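Local coordinates for protein benzoylformate decarboxylase (Mycobacterium smegmatis, PDB 4Q9D) that is a tetrameric, three-domain member of the thiamine pyrophosphate enzyme family that carries a magnesium ion and probably binds the cofactor through it, at residues Thr352-Val360 against Thr523-Pro531; Lys5-Leu14 against Asp165-Val176. One frame throughout, in Å; residues are numbered along the deposited sequence.

Contact 1: Thr352-Val360 against Thr523-Pro531; sequences TAPMTSNAV and TVLVVPTLP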
# COMPACT_ATOMS: atom_id res chain seq x y z
N THR B 352 -38.55 -38.24 10.15
CA THR B 352 -39.04 -37.11 10.92
C THR B 352 -37.85 -36.23 11.35
O THR B 352 -36.71 -36.70 11.42
CB THR B 352 -39.83 -37.51 12.18
OG1 THR B 352 -39.01 -38.33 13.00
CG2 THR B 352 -41.12 -38.24 11.83
N ALA B 353 -38.13 -34.97 11.65
CA ALA B 353 -37.09 -34.05 12.10
C ALA B 353 -36.68 -34.44 13.50
O ALA B 353 -37.53 -34.82 14.30
CB ALA B 353 -37.59 -32.63 12.07
N PRO B 354 -35.38 -34.34 13.81
CA PRO B 354 -34.33 -33.87 12.91
C PRO B 354 -33.88 -34.98 11.98
O PRO B 354 -33.75 -36.13 12.40
CB PRO B 354 -33.20 -33.48 13.87
CG PRO B 354 -33.37 -34.41 14.99
CD PRO B 354 -34.87 -34.58 15.17
N MET B 355 -33.66 -34.63 10.72
CA MET B 355 -33.33 -35.62 9.70
C MET B 355 -31.88 -35.48 9.22
O MET B 355 -31.18 -34.51 9.55
CB MET B 355 -34.30 -35.47 8.54
CG MET B 355 -34.24 -34.13 7.90
SD MET B 355 -35.61 -33.88 6.75
CE MET B 355 -36.92 -33.42 7.87
N THR B 356 -31.43 -36.48 8.47
CA THR B 356 -30.11 -36.43 7.86
C THR B 356 -30.11 -35.38 6.74
O THR B 356 -31.14 -35.11 6.12
CB THR B 356 -29.74 -37.80 7.26
OG1 THR B 356 -30.70 -38.14 6.25
CG2 THR B 356 -29.73 -38.89 8.32
N SER B 357 -28.95 -34.80 6.46
CA SER B 357 -28.86 -33.95 5.27
C SER B 357 -29.14 -34.75 3.99
O SER B 357 -29.63 -34.22 2.98
CB SER B 357 -27.49 -33.25 5.19
OG SER B 357 -26.43 -34.14 5.49
N ASN B 358 -28.84 -36.05 4.03
CA ASN B 358 -29.17 -36.93 2.91
C ASN B 358 -30.68 -36.94 2.62
O ASN B 358 -31.11 -36.86 1.45
CB ASN B 358 -28.62 -38.33 3.18
CG ASN B 358 -28.85 -39.28 2.03
OD1 ASN B 358 -28.37 -39.05 0.92
ND2 ASN B 358 -29.60 -40.36 2.28
N ALA B 359 -31.51 -37.01 3.67
CA ALA B 359 -32.96 -36.91 3.51
C ALA B 359 -33.35 -35.58 2.88
O ALA B 359 -34.17 -35.54 1.97
CB ALA B 359 -33.66 -37.06 4.85
N VAL B 360 -32.78 -34.49 3.39
CA VAL B 360 -33.14 -33.15 2.93
C VAL B 360 -32.89 -32.97 1.44
O VAL B 360 -33.74 -32.46 0.72
CB VAL B 360 -32.32 -32.02 3.67
CG1 VAL B 360 -32.62 -30.65 3.06
CG2 VAL B 360 -32.60 -32.04 5.15
N THR B 523 -39.39 -17.70 0.50
CA THR B 523 -39.72 -18.46 1.71
C THR B 523 -38.43 -18.95 2.33
O THR B 523 -37.50 -19.34 1.62
CB THR B 523 -40.58 -19.71 1.35
OG1 THR B 523 -41.75 -19.31 0.65
CG2 THR B 523 -40.96 -20.50 2.60
N VAL B 524 -38.38 -18.91 3.65
CA VAL B 524 -37.32 -19.50 4.43
C VAL B 524 -37.85 -20.77 5.12
O VAL B 524 -38.71 -20.72 5.99
CB VAL B 524 -36.78 -18.50 5.48
CG1 VAL B 524 -35.68 -19.15 6.35
CG2 VAL B 524 -36.25 -17.20 4.77
N LEU B 525 -37.34 -21.93 4.70
CA LEU B 525 -37.75 -23.19 5.30
C LEU B 525 -36.62 -23.64 6.21
O LEU B 525 -35.49 -23.85 5.77
CB LEU B 525 -38.04 -24.25 4.22
CG LEU B 525 -39.19 -23.91 3.27
CD1 LEU B 525 -39.35 -25.00 2.19
CD2 LEU B 525 -40.50 -23.67 3.99
N VAL B 526 -36.92 -23.75 7.49
CA VAL B 526 -35.93 -24.16 8.46
C VAL B 526 -36.09 -25.66 8.72
O VAL B 526 -37.15 -26.11 9.16
CB VAL B 526 -36.07 -23.32 9.75
CG1 VAL B 526 -34.93 -23.65 10.70
CG2 VAL B 526 -36.05 -21.79 9.40
N VAL B 527 -35.05 -26.44 8.41
CA VAL B 527 -35.11 -27.88 8.49
C VAL B 527 -34.16 -28.41 9.57
O VAL B 527 -32.94 -28.35 9.43
CB VAL B 527 -34.74 -28.53 7.14
CG1 VAL B 527 -34.89 -30.06 7.23
CG2 VAL B 527 -35.62 -27.96 6.00
N PRO B 528 -34.71 -28.92 10.68
CA PRO B 528 -33.80 -29.42 11.71
C PRO B 528 -33.06 -30.65 11.21
O PRO B 528 -33.68 -31.59 10.73
CB PRO B 528 -34.73 -29.76 12.89
CG PRO B 528 -36.02 -29.01 12.60
CD PRO B 528 -36.13 -28.93 11.10
N THR B 529 -31.74 -30.66 11.31
CA THR B 529 -30.98 -31.77 10.76
C THR B 529 -29.99 -32.26 11.81
O THR B 529 -29.79 -31.60 12.83
CB THR B 529 -30.18 -31.36 9.50
OG1 THR B 529 -29.26 -30.33 9.86
CG2 THR B 529 -31.12 -30.82 8.40
N LEU B 530 -29.37 -33.40 11.56
CA LEU B 530 -28.42 -33.97 12.52
C LEU B 530 -27.03 -33.38 12.37
O LEU B 530 -26.58 -33.12 11.26
CB LEU B 530 -28.35 -35.49 12.33
CG LEU B 530 -29.71 -36.19 12.40
CD1 LEU B 530 -29.61 -37.57 11.79
CD2 LEU B 530 -30.22 -36.28 13.83
N PRO B 531 -26.33 -33.19 13.51
CA PRO B 531 -24.95 -32.69 13.64
C PRO B 531 -23.88 -33.52 12.92
O PRO B 531 -24.18 -34.61 12.45
CB PRO B 531 -24.71 -32.75 15.15
CG PRO B 531 -26.07 -32.65 15.76
CD PRO B 531 -26.97 -33.40 14.83

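Contact 2: Lys5-Leu14 against Asp165-Val176; sequences KTVHDVTYDL and DWDKPALGPAAV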
# COMPACT_ATOMS: atom_id res chain seq x y z
N LYS B 5 -25.13 21.50 -17.85
CA LYS B 5 -25.03 20.12 -17.36
C LYS B 5 -23.98 20.05 -16.25
O LYS B 5 -22.90 20.64 -16.37
CB LYS B 5 -24.63 19.18 -18.48
CG LYS B 5 -25.53 19.25 -19.68
CD LYS B 5 -26.88 18.70 -19.37
CE LYS B 5 -27.50 18.08 -20.62
NZ LYS B 5 -28.96 17.87 -20.45
N THR B 6 -24.30 19.34 -15.18
CA THR B 6 -23.34 19.10 -14.12
C THR B 6 -22.65 17.75 -14.33
O THR B 6 -23.08 16.92 -15.13
CB THR B 6 -24.05 19.07 -12.78
OG1 THR B 6 -25.02 18.01 -12.82
CG2 THR B 6 -24.79 20.44 -12.52
N VAL B 7 -21.59 17.52 -13.57
CA VAL B 7 -20.95 16.22 -13.52
C VAL B 7 -21.99 15.10 -13.25
O VAL B 7 -21.93 14.04 -13.86
CB VAL B 7 -19.85 16.23 -12.44
CG1 VAL B 7 -19.44 14.78 -12.05
CG2 VAL B 7 -18.62 17.05 -12.94
N HIS B 8 -22.95 15.38 -12.37
CA HIS B 8 -24.04 14.45 -12.06
C HIS B 8 -24.86 14.11 -13.32
O HIS B 8 -25.10 12.93 -13.61
CB HIS B 8 -24.92 15.09 -10.97
CG HIS B 8 -25.96 14.17 -10.39
ND1 HIS B 8 -27.12 13.84 -11.05
CD2 HIS B 8 -26.02 13.54 -9.18
CE1 HIS B 8 -27.86 13.06 -10.28
NE2 HIS B 8 -27.22 12.85 -9.14
N ASP B 9 -25.26 15.14 -14.08
CA ASP B 9 -26.04 14.93 -15.31
C ASP B 9 -25.33 14.01 -16.29
O ASP B 9 -25.89 13.02 -16.77
CB ASP B 9 -26.31 16.26 -16.06
CG ASP B 9 -27.22 17.21 -15.28
OD1 ASP B 9 -28.14 16.73 -14.59
OD2 ASP B 9 -26.98 18.43 -15.35
N VAL B 10 -24.10 14.38 -16.64
CA VAL B 10 -23.43 13.65 -17.69
C VAL B 10 -22.95 12.26 -17.21
O VAL B 10 -22.78 11.35 -18.03
CB VAL B 10 -22.27 14.48 -18.33
CG1 VAL B 10 -22.77 15.90 -18.70
CG2 VAL B 10 -21.08 14.57 -17.43
N THR B 11 -22.74 12.08 -15.91
CA THR B 11 -22.28 10.77 -15.43
C THR B 11 -23.42 9.75 -15.52
O THR B 11 -23.24 8.66 -16.05
CB THR B 11 -21.76 10.81 -13.98
OG1 THR B 11 -20.63 11.68 -13.91
CG2 THR B 11 -21.31 9.41 -13.53
N TYR B 12 -24.60 10.12 -15.02
CA TYR B 12 -25.76 9.24 -15.18
C TYR B 12 -26.08 9.00 -16.66
O TYR B 12 -26.44 7.88 -17.04
CB TYR B 12 -26.96 9.83 -14.45
CG TYR B 12 -26.98 9.46 -12.99
CD1 TYR B 12 -27.48 8.21 -12.58
CD2 TYR B 12 -26.47 10.32 -12.02
CE1 TYR B 12 -27.49 7.86 -11.24
CE2 TYR B 12 -26.49 9.98 -10.68
CZ TYR B 12 -27.00 8.74 -10.29
OH TYR B 12 -27.04 8.38 -8.95
N ASP B 13 -25.93 10.02 -17.51
CA ASP B 13 -26.10 9.79 -18.95
C ASP B 13 -25.14 8.72 -19.45
O ASP B 13 -25.51 7.90 -20.28
CB ASP B 13 -25.90 11.09 -19.75
CG ASP B 13 -27.10 12.06 -19.61
OD1 ASP B 13 -28.16 11.63 -19.10
OD2 ASP B 13 -26.98 13.23 -20.00
N LEU B 14 -23.89 8.75 -18.99
CA LEU B 14 -22.91 7.75 -19.42
C LEU B 14 -23.29 6.37 -18.87
O LEU B 14 -23.26 5.38 -19.60
CB LEU B 14 -21.49 8.12 -18.95
CG LEU B 14 -20.43 7.03 -19.12
CD1 LEU B 14 -20.19 6.76 -20.61
CD2 LEU B 14 -19.15 7.49 -18.45
N ASP B 165 -18.18 17.01 -5.83
CA ASP B 165 -17.87 16.91 -7.26
C ASP B 165 -19.13 16.94 -8.13
O ASP B 165 -19.12 17.45 -9.25
CB ASP B 165 -17.06 15.62 -7.58
CG ASP B 165 -15.57 15.74 -7.18
OD1 ASP B 165 -15.17 16.79 -6.63
OD2 ASP B 165 -14.81 14.77 -7.40
N TRP B 166 -20.21 16.37 -7.62
CA TRP B 166 -21.36 16.01 -8.45
C TRP B 166 -22.08 17.25 -9.00
O TRP B 166 -22.65 17.21 -10.08
CB TRP B 166 -22.33 15.14 -7.63
CG TRP B 166 -21.74 13.76 -7.36
CD1 TRP B 166 -21.22 13.30 -6.19
CD2 TRP B 166 -21.54 12.72 -8.33
NE1 TRP B 166 -20.75 12.02 -6.35
CE2 TRP B 166 -20.93 11.64 -7.65
CE3 TRP B 166 -21.83 12.59 -9.69
CZ2 TRP B 166 -20.62 10.44 -8.29
CZ3 TRP B 166 -21.51 11.40 -10.33
CH2 TRP B 166 -20.90 10.34 -9.63
N ASP B 167 -22.06 18.33 -8.23
CA ASP B 167 -22.74 19.56 -8.62
C ASP B 167 -21.88 20.51 -9.44
O ASP B 167 -22.34 21.56 -9.84
CB ASP B 167 -23.32 20.27 -7.39
CG ASP B 167 -24.47 19.49 -6.78
OD1 ASP B 167 -25.13 18.74 -7.56
OD2 ASP B 167 -24.71 19.60 -5.54
N LYS B 168 -20.65 20.12 -9.75
CA LYS B 168 -19.81 20.97 -10.58
C LYS B 168 -20.24 20.94 -12.06
O LYS B 168 -20.78 19.95 -12.54
CB LYS B 168 -18.34 20.60 -10.38
CG LYS B 168 -17.89 20.74 -8.90
CD LYS B 168 -17.87 22.23 -8.54
CE LYS B 168 -17.19 22.48 -7.20
NZ LYS B 168 -18.05 22.02 -6.10
N PRO B 169 -20.00 22.04 -12.80
CA PRO B 169 -20.31 22.03 -14.24
C PRO B 169 -19.51 20.93 -14.94
O PRO B 169 -18.31 20.82 -14.69
CB PRO B 169 -19.80 23.41 -14.72
CG PRO B 169 -19.89 24.29 -13.50
CD PRO B 169 -19.56 23.36 -12.31
N ALA B 170 -20.15 20.14 -15.79
CA ALA B 170 -19.43 19.14 -16.58
C ALA B 170 -18.62 19.81 -17.69
O ALA B 170 -18.96 20.89 -18.13
CB ALA B 170 -20.40 18.16 -17.20
N LEU B 171 -17.57 19.15 -18.16
CA LEU B 171 -16.82 19.62 -19.32
C LEU B 171 -17.64 19.50 -20.61
O LEU B 171 -17.33 20.15 -21.59
CB LEU B 171 -15.55 18.79 -19.50
CG LEU B 171 -14.47 18.82 -18.42
CD1 LEU B 171 -13.47 17.72 -18.70
CD2 LEU B 171 -13.81 20.18 -18.38
N GLY B 172 -18.65 18.64 -20.61
CA GLY B 172 -19.41 18.32 -21.80
C GLY B 172 -19.92 16.90 -21.65
O GLY B 172 -19.78 16.32 -20.58
N PRO B 173 -20.49 16.31 -22.71
CA PRO B 173 -20.91 14.91 -22.57
C PRO B 173 -19.69 13.98 -22.38
O PRO B 173 -18.62 14.24 -22.89
CB PRO B 173 -21.60 14.60 -23.90
CG PRO B 173 -20.93 15.56 -24.89
CD PRO B 173 -20.68 16.83 -24.08
N ALA B 174 -19.87 12.88 -21.67
CA ALA B 174 -18.76 11.94 -21.49
C ALA B 174 -18.59 11.08 -22.73
O ALA B 174 -19.59 10.60 -23.27
CB ALA B 174 -19.05 11.06 -20.28
N ALA B 175 -17.35 10.86 -23.16
CA ALA B 175 -17.08 9.96 -24.27
C ALA B 175 -17.48 8.54 -23.88
O ALA B 175 -17.33 8.14 -22.72
CB ALA B 175 -15.59 10.00 -24.65
N VAL B 176 -18.04 7.81 -24.83
CA VAL B 176 -18.52 6.46 -24.60
C VAL B 176 -17.53 5.55 -25.31
O VAL B 176 -17.34 5.65 -26.52
CB VAL B 176 -19.95 6.27 -25.16
CG1 VAL B 176 -20.51 4.86 -24.81
CG2 VAL B 176 -20.88 7.34 -24.61
O HOH W 1 -21.74 22.58 -18.10
O HOH W 2 -22.55 11.97 -20.76

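Contact 1: Thr352-Val360 against Thr523-Pro531
Met355 grips the chain at the end of strand 523-528 through both of its backbone polar atoms. Its N donates to Pro528 O at 3.0 Å, the N-H pointing at the acceptor at 158°, and its O takes Leu530 N at 2.9 Å along a more bent path. The two bonds flank Thr529, making an isolated beta bridge, and Thr529 CA lies close enough to Met355 O for a CA-H...O contact.

Side chains close in around this clasp. The pyrrolidine of Pro354, which follows a cis peptide bond, meets Leu530 at about a right angle, CG to CD2 at 3.8 Å, while the other branch of Leu530, CD1, reaches Thr356 CG2 at 3.7 Å. Deeper in, Val527 CG1 serves as a shared contact: Met355 SD lies across it at 3.9 Å, and Val360 CG2 slides alongside it at 3.7 Å. The same Val360 methyl also touches Thr529 CG2.

Behind these sits the start of helix 357-367. Thr356 OG1, between the backbone N and the carbonyl carbon (chi1 60°), accepts from Ala359 N at 2.9 Å as the N-cap, and also bonds Asp348. Thr529 packs on Asn461, a ligand of the magnesium ion. The segment leading into helix 357-367, bridged to the end of an inner parallel strand, joins the first helix and last strand of the C-terminal thiamine pyrophosphate-binding domain, an alpha/beta fold built on a parallel sheet.

Contact 2: Lys5-Leu14 against Asp165-Val176
Thr6 meets the loop 165-176 with its CB 3.4 Å from Lys168 O, and with Asp9 it forms a capping box at the start of helix 7-18. Asp9 N donates to Thr6 OG1 at 3.1 Å, and Thr6 N returns a bond to Asp9 OD2, meeting it from above the carboxylate plane. The loop starts at that helix end and runs on along the helix as far as Leu14.

Trp166 is the large side chain of the interface. Its indole presents an edge to the helix: Thr11 CB lies in the ring plane, 3.7 Å from CZ3, and His8 CA comes up to CE3 near that plane. Val7 crosses the indole at about a right angle, its CG1 obliquely placed 4.0 Å from CE3; chi1 of 163° sets this methyl opposite the backbone N, while CG2 turns to Lys168 O. Phe34 meets the Trp166 ring from elsewhere in the domain. On His8, one imidazole face carries Tyr12 CE2, offset toward the rim, and Trp166 CB sits near the ring plane at its edge.

Further along, both methyls of Val10 rest on Ala170 CB, and Leu14 straddles the last part of the loop, CD2 on Ala174 CB and CD1 sliding past Val176 CG2. A water joins Val10 O to Ala174 N between these two patches.

Backbone bonds fix the register. Ala170 N donates to Lys5 O, and Val7 N meets Lys168 O at 2.8 Å, almost straight along the carbonyl bond. His8 N instead approaches Trp166 O in the carbonyl plane, on a lone pair, at 2.9 Å.

Contact 2 comes first along the chain and closes before contact 1 opens. They lie on opposite sides of the chain's centre, their centres 54 Å apart and their nearest atoms about 30 Å apart, and share no helix, strand or sheet. Contact 2 ties helix 7-18 to the loop following strand 157-162 of the N-terminal parallel sheet; contact 1 joins the start of helix 357-367 to strand 523-528 of the C-terminal one. Both sheets have strand order 2-1-3-4-6-5, and in each case the first helix packs against the chain leaving the last strand. The sequence ends of each of these related domains thus meet in space, with the central domain's sheet between the two along the chain.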